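Local structure of NAD-dependent epimerase/dehydratase domain-containing protein (Ruegeria pomeroyi DSS-3, 3IUS) at residues E58-T71 with Q87-L101. The protein is of unknown function but probably binds NAD or a related dinucleotide as an epimerase/dehydratase-like protein. Residues are numbered along the deposited sequence; the frame is centred on the assembly and turned at random. Where two conformers were deposited one is given.
Sequences EPSLDGVTHLLIST and QIAARAAQFRWVGYL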
ATOM      1  N   GLU A  58      13.052  -0.559  22.139  1.00 35.50           N
ATOM      2  CA  GLU A  58      11.614  -0.613  21.963  1.00 32.53           C
ATOM      3  C   GLU A  58      11.077   0.803  21.797  1.00 28.19           C
ATOM      4  O   GLU A  58      11.350   1.672  22.621  1.00 26.98           O
ATOM      5  CB  GLU A  58      10.980  -1.297  23.173  1.00 36.19           C
ATOM      6  CG  GLU A  58       9.471  -1.364  23.146  1.00 43.38           C
ATOM      7  CD  GLU A  58       8.910  -2.150  24.319  1.00 48.39           C
ATOM      8  OE1 GLU A  58       7.800  -1.815  24.789  1.00 47.30           O
ATOM      9  OE2 GLU A  58       9.587  -3.100  24.774  1.00 49.73           O
ATOM     10  N   PRO A  59      10.327   1.052  20.711  1.00 27.60           N
ATOM     11  CA  PRO A  59       9.702   2.365  20.529  1.00 24.03           C
ATOM     12  C   PRO A  59       8.707   2.627  21.656  1.00 27.23           C
ATOM     13  O   PRO A  59       7.969   1.716  22.039  1.00 26.87           O
ATOM     14  CB  PRO A  59       8.956   2.222  19.197  1.00 27.34           C
ATOM     15  CG  PRO A  59       9.605   1.072  18.507  1.00 30.59           C
ATOM     16  CD  PRO A  59      10.032   0.139  19.595  1.00 30.99           C
ATOM     17  N   SER A  60       8.692   3.845  22.183  1.00 24.92           N
ATOM     18  CA  SER A  60       7.774   4.190  23.263  1.00 23.88           C
ATOM     19  C   SER A  60       6.363   4.459  22.755  1.00 25.21           C
ATOM     20  O   SER A  60       6.176   5.036  21.685  1.00 26.38           O
ATOM     21  CB  SER A  60       8.274   5.409  24.029  1.00 25.29           C
ATOM     22  OG  SER A  60       7.341   5.768  25.036  1.00 25.40           O
ATOM     23  N   LEU A  61       5.369   4.050  23.537  1.00 23.25           N
ATOM     24  CA  LEU A  61       3.974   4.263  23.171  1.00 26.71           C
ATOM     25  C   LEU A  61       3.376   5.411  23.962  1.00 27.91           C
ATOM     26  O   LEU A  61       2.200   5.734  23.805  1.00 24.81           O
ATOM     27  CB  LEU A  61       3.152   2.989  23.392  1.00 24.62           C
ATOM     28  CG  LEU A  61       3.458   1.831  22.444  1.00 27.20           C
ATOM     29  CD1 LEU A  61       2.733   0.557  22.867  1.00 26.60           C
ATOM     30  CD2 LEU A  61       3.096   2.213  21.018  1.00 29.54           C
ATOM     31  N   ASP A  62       4.188   6.034  24.811  1.00 27.61           N
ATOM     32  CA  ASP A  62       3.706   7.153  25.611  1.00 29.47           C
ATOM     33  C   ASP A  62       3.285   8.327  24.742  1.00 26.30           C
ATOM     34  O   ASP A  62       4.046   8.789  23.882  1.00 24.05           O
ATOM     35  CB  ASP A  62       4.756   7.621  26.616  1.00 29.91           C
ATOM     36  CG  ASP A  62       4.225   8.708  27.533  1.00 33.87           C
ATOM     37  OD1 ASP A  62       3.212   8.456  28.222  1.00 33.10           O
ATOM     38  OD2 ASP A  62       4.809   9.813  27.557  1.00 37.77           O
ATOM     39  N   GLY A  63       2.071   8.812  24.978  1.00 24.15           N
ATOM     40  CA  GLY A  63       1.550   9.950  24.243  1.00 25.43           C
ATOM     41  C   GLY A  63       1.119   9.655  22.815  1.00 21.95           C
ATOM     42  O   GLY A  63       0.698  10.561  22.095  1.00 25.76           O
ATOM     43  N   VAL A  64       1.220   8.395  22.400  1.00 19.38           N
ATOM     44  CA  VAL A  64       0.825   8.013  21.044  1.00 22.94           C
ATOM     45  C   VAL A  64      -0.694   7.861  20.922  1.00 23.51           C
ATOM     46  O   VAL A  64      -1.316   7.125  21.698  1.00 21.49           O
ATOM     47  CB  VAL A  64       1.500   6.699  20.605  1.00 22.28           C
ATOM     48  CG1 VAL A  64       0.963   6.252  19.248  1.00 19.74           C
ATOM     49  CG2 VAL A  64       3.013   6.857  20.566  1.00 20.80           C
ATOM     50  N   THR A  65      -1.281   8.558  19.948  1.00 18.19           N
ATOM     51  CA  THR A  65      -2.733   8.526  19.739  1.00 24.56           C
ATOM     52  C   THR A  65      -3.109   7.716  18.501  1.00 20.43           C
ATOM     53  O   THR A  65      -4.208   7.172  18.401  1.00 21.98           O
ATOM     54  CB  THR A  65      -3.332   9.957  19.609  1.00 22.69           C
ATOM     55  OG1 THR A  65      -2.729  10.640  18.499  1.00 22.91           O
ATOM     56  CG2 THR A  65      -3.098  10.760  20.875  1.00 23.32           C
ATOM     57  N   HIS A  66      -2.186   7.635  17.555  1.00 20.59           N
ATOM     58  CA  HIS A  66      -2.454   6.961  16.302  1.00 17.19           C
ATOM     59  C   HIS A  66      -1.307   6.011  15.988  1.00 23.67           C
ATOM     60  O   HIS A  66      -0.142   6.352  16.188  1.00 20.12           O
ATOM     61  CB  HIS A  66      -2.606   7.985  15.175  1.00 24.39           C
ATOM     62  CG  HIS A  66      -3.811   8.865  15.310  1.00 23.79           C
ATOM     63  ND1 HIS A  66      -3.938   9.811  16.306  1.00 22.61           N
ATOM     64  CD2 HIS A  66      -4.937   8.953  14.564  1.00 25.16           C
ATOM     65  CE1 HIS A  66      -5.094  10.434  16.174  1.00 26.99           C
ATOM     66  NE2 HIS A  66      -5.724   9.930  15.128  1.00 25.11           N
ATOM     67  N   LEU A  67      -1.654   4.819  15.508  1.00 22.07           N
ATOM     68  CA  LEU A  67      -0.677   3.833  15.042  1.00 18.47           C
ATOM     69  C   LEU A  67      -0.846   3.554  13.555  1.00 21.01           C
ATOM     70  O   LEU A  67      -1.958   3.351  13.076  1.00 21.46           O
ATOM     71  CB  LEU A  67      -0.852   2.519  15.806  1.00 21.27           C
ATOM     72  CG  LEU A  67       0.189   2.053  16.817  1.00 29.98           C
ATOM     73  CD1 LEU A  67       0.741   3.209  17.631  1.00 30.60           C
ATOM     74  CD2 LEU A  67      -0.400   0.959  17.714  1.00 25.36           C
ATOM     75  N   LEU A  68       0.263   3.542  12.824  1.00 20.35           N
ATOM     76  CA  LEU A  68       0.246   3.114  11.432  1.00 16.80           C
ATOM     77  C   LEU A  68       1.276   1.998  11.243  1.00 18.46           C
ATOM     78  O   LEU A  68       2.383   2.071  11.777  1.00 21.18           O
ATOM     79  CB  LEU A  68       0.541   4.288  10.498  1.00 19.91           C
ATOM     80  CG  LEU A  68       0.608   3.945   9.004  1.00 18.85           C
ATOM     81  CD1 LEU A  68      -0.761   3.511   8.476  1.00 19.58           C
ATOM     82  CD2 LEU A  68       1.154   5.115   8.189  1.00 20.59           C
ATOM     83  N   ILE A  69       0.906   0.965  10.494  1.00 17.18           N
ATOM     84  CA  ILE A  69       1.780  -0.190  10.291  1.00 16.83           C
ATOM     85  C   ILE A  69       2.017  -0.468   8.815  1.00 16.67           C
ATOM     86  O   ILE A  69       1.092  -0.850   8.103  1.00 17.39           O
ATOM     87  CB  ILE A  69       1.169  -1.459  10.906  1.00 20.19           C
ATOM     88  CG1 ILE A  69       0.708  -1.198  12.343  1.00 19.14           C
ATOM     89  CG2 ILE A  69       2.144  -2.628  10.814  1.00 22.09           C
ATOM     90  CD1 ILE A  69       1.828  -1.025  13.325  1.00 24.81           C
ATOM     91  N   SER A  70       3.256  -0.282   8.365  1.00 16.91           N
ATOM     92  CA  SER A  70       3.639  -0.567   6.984  1.00 21.41           C
ATOM     93  C   SER A  70       4.509  -1.819   6.898  1.00 22.63           C
ATOM     94  O   SER A  70       4.949  -2.207   5.817  1.00 23.44           O
ATOM     95  CB  SER A  70       4.417   0.615   6.382  1.00 16.99           C
ATOM     96  OG  SER A  70       3.631   1.790   6.295  1.00 17.77           O
ATOM     97  N   THR A  71       4.761  -2.446   8.041  1.00 20.19           N
ATOM     98  CA  THR A  71       5.706  -3.557   8.116  1.00 23.49           C
ATOM     99  C   THR A  71       5.137  -4.839   7.511  1.00 19.07           C
ATOM    100  O   THR A  71       4.075  -5.294   7.913  1.00 16.79           O
ATOM    101  CB  THR A  71       6.124  -3.829   9.572  1.00 29.32           C
ATOM    102  OG1 THR A  71       4.972  -4.205  10.338  1.00 35.29           O
ATOM    103  CG2 THR A  71       6.744  -2.586  10.187  1.00 24.84           C
ATOM    104  N   GLN A  87       1.933  -5.033  24.678  1.00 30.62           N
ATOM    105  CA  GLN A  87       1.873  -3.628  25.072  1.00 26.48           C
ATOM    106  C   GLN A  87       0.731  -2.906  24.365  1.00 25.29           C
ATOM    107  O   GLN A  87      -0.059  -2.194  24.988  1.00 23.59           O
ATOM    108  CB  GLN A  87       3.204  -2.928  24.772  1.00 33.11           C
ATOM    109  CG  GLN A  87       4.389  -3.411  25.614  1.00 34.87           C
ATOM    110  CD  GLN A  87       5.186  -4.531  24.957  1.00 36.82           C
ATOM    111  OE1 GLN A  87       4.652  -5.336  24.188  1.00 31.16           O
ATOM    112  NE2 GLN A  87       6.478  -4.587  25.263  1.00 37.08           N
ATOM    113  N   ILE A  88       0.648  -3.108  23.056  1.00 27.94           N
ATOM    114  CA  ILE A  88      -0.384  -2.485  22.243  1.00 25.03           C
ATOM    115  C   ILE A  88      -1.781  -2.867  22.735  1.00 20.39           C
ATOM    116  O   ILE A  88      -2.660  -2.015  22.850  1.00 22.03           O
ATOM    117  CB  ILE A  88      -0.208  -2.859  20.768  1.00 24.74           C
ATOM    118  CG1 ILE A  88       1.034  -2.161  20.205  1.00 22.85           C
ATOM    119  CG2 ILE A  88      -1.437  -2.486  19.970  1.00 25.27           C
ATOM    120  CD1 ILE A  88       1.370  -2.564  18.787  1.00 26.01           C
ATOM    121  N   ALA A  89      -1.974  -4.147  23.034  1.00 25.61           N
ATOM    122  CA  ALA A  89      -3.254  -4.634  23.542  1.00 25.30           C
ATOM    123  C   ALA A  89      -3.615  -3.943  24.854  1.00 25.27           C
ATOM    124  O   ALA A  89      -4.736  -3.460  25.030  1.00 25.58           O
ATOM    125  CB  ALA A  89      -3.209  -6.149  23.728  1.00 19.83           C
ATOM    126  N   ALA A  90      -2.653  -3.896  25.768  1.00 24.51           N
ATOM    127  CA  ALA A  90      -2.853  -3.270  27.066  1.00 26.46           C
ATOM    128  C   ALA A  90      -3.245  -1.798  26.949  1.00 25.18           C
ATOM    129  O   ALA A  90      -4.031  -1.299  27.751  1.00 25.61           O
ATOM    130  CB  ALA A  90      -1.600  -3.420  27.926  1.00 22.21           C
ATOM    131  N   ARG A  91      -2.700  -1.108  25.949  1.00 22.92           N
ATOM    132  CA  ARG A  91      -2.970   0.321  25.759  1.00 25.53           C
ATOM    133  C   ARG A  91      -4.074   0.611  24.733  1.00 22.72           C
ATOM    134  O   ARG A  91      -4.218   1.747  24.281  1.00 25.18           O
ATOM    135  CB  ARG A  91      -1.694   1.050  25.319  1.00 26.03           C
ATOM    136  CG  ARG A  91      -0.587   1.120  26.356  1.00 25.57           C
ATOM    137  CD  ARG A  91       0.669   1.692  25.708  1.00 30.34           C
ATOM    138  NE  ARG A  91       1.754   1.936  26.654  1.00 29.57           N
ATOM    139  CZ  ARG A  91       2.050   3.126  27.164  1.00 30.65           C
ATOM    140  NH1 ARG A  91       1.337   4.192  26.826  1.00 26.90           N
ATOM    141  NH2 ARG A  91       3.062   3.250  28.013  1.00 30.33           N
ATOM    142  N   ALA A  92      -4.843  -0.409  24.368  1.00 24.65           N
ATOM    143  CA  ALA A  92      -5.835  -0.287  23.293  1.00 23.00           C
ATOM    144  C   ALA A  92      -6.701   0.969  23.374  1.00 25.12           C
ATOM    145  O   ALA A  92      -6.935   1.635  22.367  1.00 24.46           O
ATOM    146  CB  ALA A  92      -6.714  -1.528  23.243  1.00 23.58           C
ATOM    147  N   ALA A  93      -7.165   1.290  24.579  1.00 29.23           N
ATOM    148  CA  ALA A  93      -8.105   2.387  24.779  1.00 32.06           C
ATOM    149  C   ALA A  93      -7.498   3.785  24.621  1.00 33.69           C
ATOM    150  O   ALA A  93      -8.229   4.769  24.508  1.00 30.58           O
ATOM    151  CB  ALA A  93      -8.789   2.254  26.139  1.00 27.84           C
ATOM    152  N   GLN A  94      -6.173   3.887  24.595  1.00 30.50           N
ATOM    153  CA  GLN A  94      -5.571   5.209  24.489  0.50 27.30           C
ATOM    154  C   GLN A  94      -5.425   5.659  23.039  1.00 24.05           C
ATOM    155  O   GLN A  94      -5.217   6.840  22.771  1.00 24.65           O
ATOM    156  CB  GLN A  94      -4.241   5.284  25.243  0.50 26.62           C
ATOM    157  CG  GLN A  94      -3.118   4.483  24.635  0.50 25.04           C
ATOM    158  CD  GLN A  94      -1.990   4.253  25.618  0.50 26.03           C
ATOM    159  OE1 GLN A  94      -0.819   4.341  25.262  0.50 24.77           O
ATOM    160  NE2 GLN A  94      -2.341   3.959  26.871  0.50 26.66           N
ATOM    161  N   PHE A  95      -5.570   4.726  22.103  1.00 26.56           N
ATOM    162  CA  PHE A  95      -5.488   5.074  20.693  1.00 24.98           C
ATOM    163  C   PHE A  95      -6.835   5.534  20.169  1.00 24.54           C
ATOM    164  O   PHE A  95      -7.882   5.054  20.603  1.00 25.31           O
ATOM    165  CB  PHE A  95      -4.999   3.884  19.861  1.00 28.26           C
ATOM    166  CG  PHE A  95      -3.703   3.298  20.345  1.00 25.53           C
ATOM    167  CD1 PHE A  95      -2.528   4.033  20.275  1.00 27.96           C
ATOM    168  CD2 PHE A  95      -3.659   2.016  20.864  1.00 23.29           C
ATOM    169  CE1 PHE A  95      -1.329   3.496  20.720  1.00 25.57           C
ATOM    170  CE2 PHE A  95      -2.466   1.472  21.312  1.00 23.21           C
ATOM    171  CZ  PHE A  95      -1.298   2.215  21.239  1.00 25.55           C
ATOM    172  N   ARG A  96      -6.808   6.475  19.237  1.00 23.18           N
ATOM    173  CA  ARG A  96      -8.024   6.902  18.558  0.50 25.00           C
ATOM    174  C   ARG A  96      -8.169   6.155  17.240  1.00 26.24           C
ATOM    175  O   ARG A  96      -9.264   6.023  16.700  1.00 23.83           O
ATOM    176  CB  ARG A  96      -8.001   8.410  18.301  0.50 25.55           C
ATOM    177  CG  ARG A  96      -9.087   8.884  17.347  0.50 24.75           C
ATOM    178  CD  ARG A  96      -9.077  10.393  17.183  0.50 26.97           C
ATOM    179  NE  ARG A  96     -10.027  10.838  16.169  0.50 23.91           N
ATOM    180  CZ  ARG A  96     -11.343  10.877  16.345  0.50 25.61           C
ATOM    181  NH1 ARG A  96     -11.869  10.486  17.496  0.50 25.32           N
ATOM    182  NH2 ARG A  96     -12.134  11.299  15.368  0.50 28.17           N
ATOM    183  N   TRP A  97      -7.053   5.654  16.729  1.00 22.34           N
ATOM    184  CA  TRP A  97      -7.056   5.080  15.401  1.00 21.01           C
ATOM    185  C   TRP A  97      -5.804   4.248  15.191  1.00 19.84           C
ATOM    186  O   TRP A  97      -4.712   4.654  15.577  1.00 17.64           O
ATOM    187  CB  TRP A  97      -7.114   6.220  14.391  1.00 20.72           C
ATOM    188  CG  TRP A  97      -7.127   5.832  12.944  1.00 18.44           C
ATOM    189  CD1 TRP A  97      -8.225   5.659  12.148  1.00 15.81           C
ATOM    190  CD2 TRP A  97      -5.986   5.623  12.102  1.00 21.56           C
ATOM    191  NE1 TRP A  97      -7.835   5.341  10.865  1.00 18.97           N
ATOM    192  CE2 TRP A  97      -6.466   5.308  10.815  1.00 19.69           C
ATOM    193  CE3 TRP A  97      -4.608   5.663  12.315  1.00 21.40           C
ATOM    194  CZ2 TRP A  97      -5.612   5.043   9.740  1.00 22.26           C
ATOM    195  CZ3 TRP A  97      -3.760   5.391  11.249  1.00 16.80           C
ATOM    196  CH2 TRP A  97      -4.268   5.089   9.980  1.00 15.75           C
ATOM    197  N   VAL A  98      -5.987   3.066  14.615  1.00 18.18           N
ATOM    198  CA  VAL A  98      -4.874   2.223  14.205  1.00 17.42           C
ATOM    199  C   VAL A  98      -5.094   1.786  12.766  1.00 17.36           C
ATOM    200  O   VAL A  98      -6.171   1.313  12.412  1.00 17.17           O
ATOM    201  CB  VAL A  98      -4.747   0.977  15.101  1.00 19.95           C
ATOM    202  CG1 VAL A  98      -3.713   0.016  14.527  1.00 18.20           C
ATOM    203  CG2 VAL A  98      -4.411   1.378  16.543  1.00 21.65           C
ATOM    204  N   GLY A  99      -4.081   1.946  11.923  1.00 21.87           N
ATOM    205  CA  GLY A  99      -4.210   1.525  10.547  1.00 15.70           C
ATOM    206  C   GLY A  99      -3.191   0.459  10.191  1.00 16.71           C
ATOM    207  O   GLY A  99      -1.992   0.666  10.368  1.00 18.56           O
ATOM    208  N   TYR A 100      -3.670  -0.687   9.719  1.00 15.60           N
ATOM    209  CA  TYR A 100      -2.782  -1.716   9.198  1.00 19.03           C
ATOM    210  C   TYR A 100      -2.813  -1.691   7.685  1.00 15.46           C
ATOM    211  O   TYR A 100      -3.873  -1.836   7.079  1.00 15.18           O
ATOM    212  CB  TYR A 100      -3.166  -3.113   9.701  1.00 15.84           C
ATOM    213  CG  TYR A 100      -2.309  -4.198   9.084  1.00 16.67           C
ATOM    214  CD1 TYR A 100      -0.965  -4.319   9.419  1.00 18.62           C
ATOM    215  CD2 TYR A 100      -2.834  -5.083   8.150  1.00 15.38           C
ATOM    216  CE1 TYR A 100      -0.166  -5.290   8.847  1.00 17.14           C
ATOM    217  CE2 TYR A 100      -2.046  -6.060   7.577  1.00 20.39           C
ATOM    218  CZ  TYR A 100      -0.713  -6.162   7.932  1.00 16.22           C
ATOM    219  OH  TYR A 100       0.079  -7.128   7.361  1.00 15.77           O
ATOM    220  N   LEU A 101      -1.651  -1.497   7.066  1.00 21.40           N
ATOM    221  CA  LEU A 101      -1.571  -1.553   5.618  1.00 15.47           C
ATOM    222  C   LEU A 101      -1.422  -3.002   5.155  1.00 15.38           C
ATOM    223  O   LEU A 101      -0.437  -3.676   5.475  1.00 15.59           O
ATOM    224  CB  LEU A 101      -0.432  -0.680   5.089  1.00 15.68           C
ATOM    225  CG  LEU A 101      -0.514   0.813   5.443  1.00 20.50           C
ATOM    226  CD1 LEU A 101       0.620   1.589   4.777  1.00 16.60           C
ATOM    227  CD2 LEU A 101      -1.870   1.405   5.064  1.00 22.23           C
TER
HETATM  228  O   HOH W   1       2.479  -7.378   8.805  1.00 19.62           O
HETATM  229  O   HOH W   2       2.074  -3.548   6.345  1.00 22.52           O
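Strand 66-69 and strand 97-103 are parallel neighbours in a beta-alpha-beta unit, pairing L67 with V98 and I69 with Y100. The hydrogen bonds pass from L67 N to W97 O (3.1 Å), G99 N to L67 O (2.8 Å), I69 N to G99 O and L101 N to I69 O; before the strands, R96 N reaches T65 O.

On the face of L67 and I69, branched aliphatic side chains fill the space beneath the connecting helix 79-90. L67 CD2 lies over one face of the F95 ring in a CH-pi contact, 4.1 Å from its centroid, and meets I88 CD1. This crossover is the repeating element of a Rossmann-type sheet, in which strand 7-11 pairs with the other edge of strand 66-69.

On the reverse face, the W97 ring passes over G99 N; glycine suits this place because a CB would collide with W97 CH2. With CG opposite its backbone N (chi1 -180°), W97 carries its indole over G99, and NE1 bonds S195 OG. Outside the sheet, L61 CB rests on one face of the R91 guanidinium, while R91 NH1 donates in plane to a lone pair of Q94 OE1 (2.7 Å) in the conformer described.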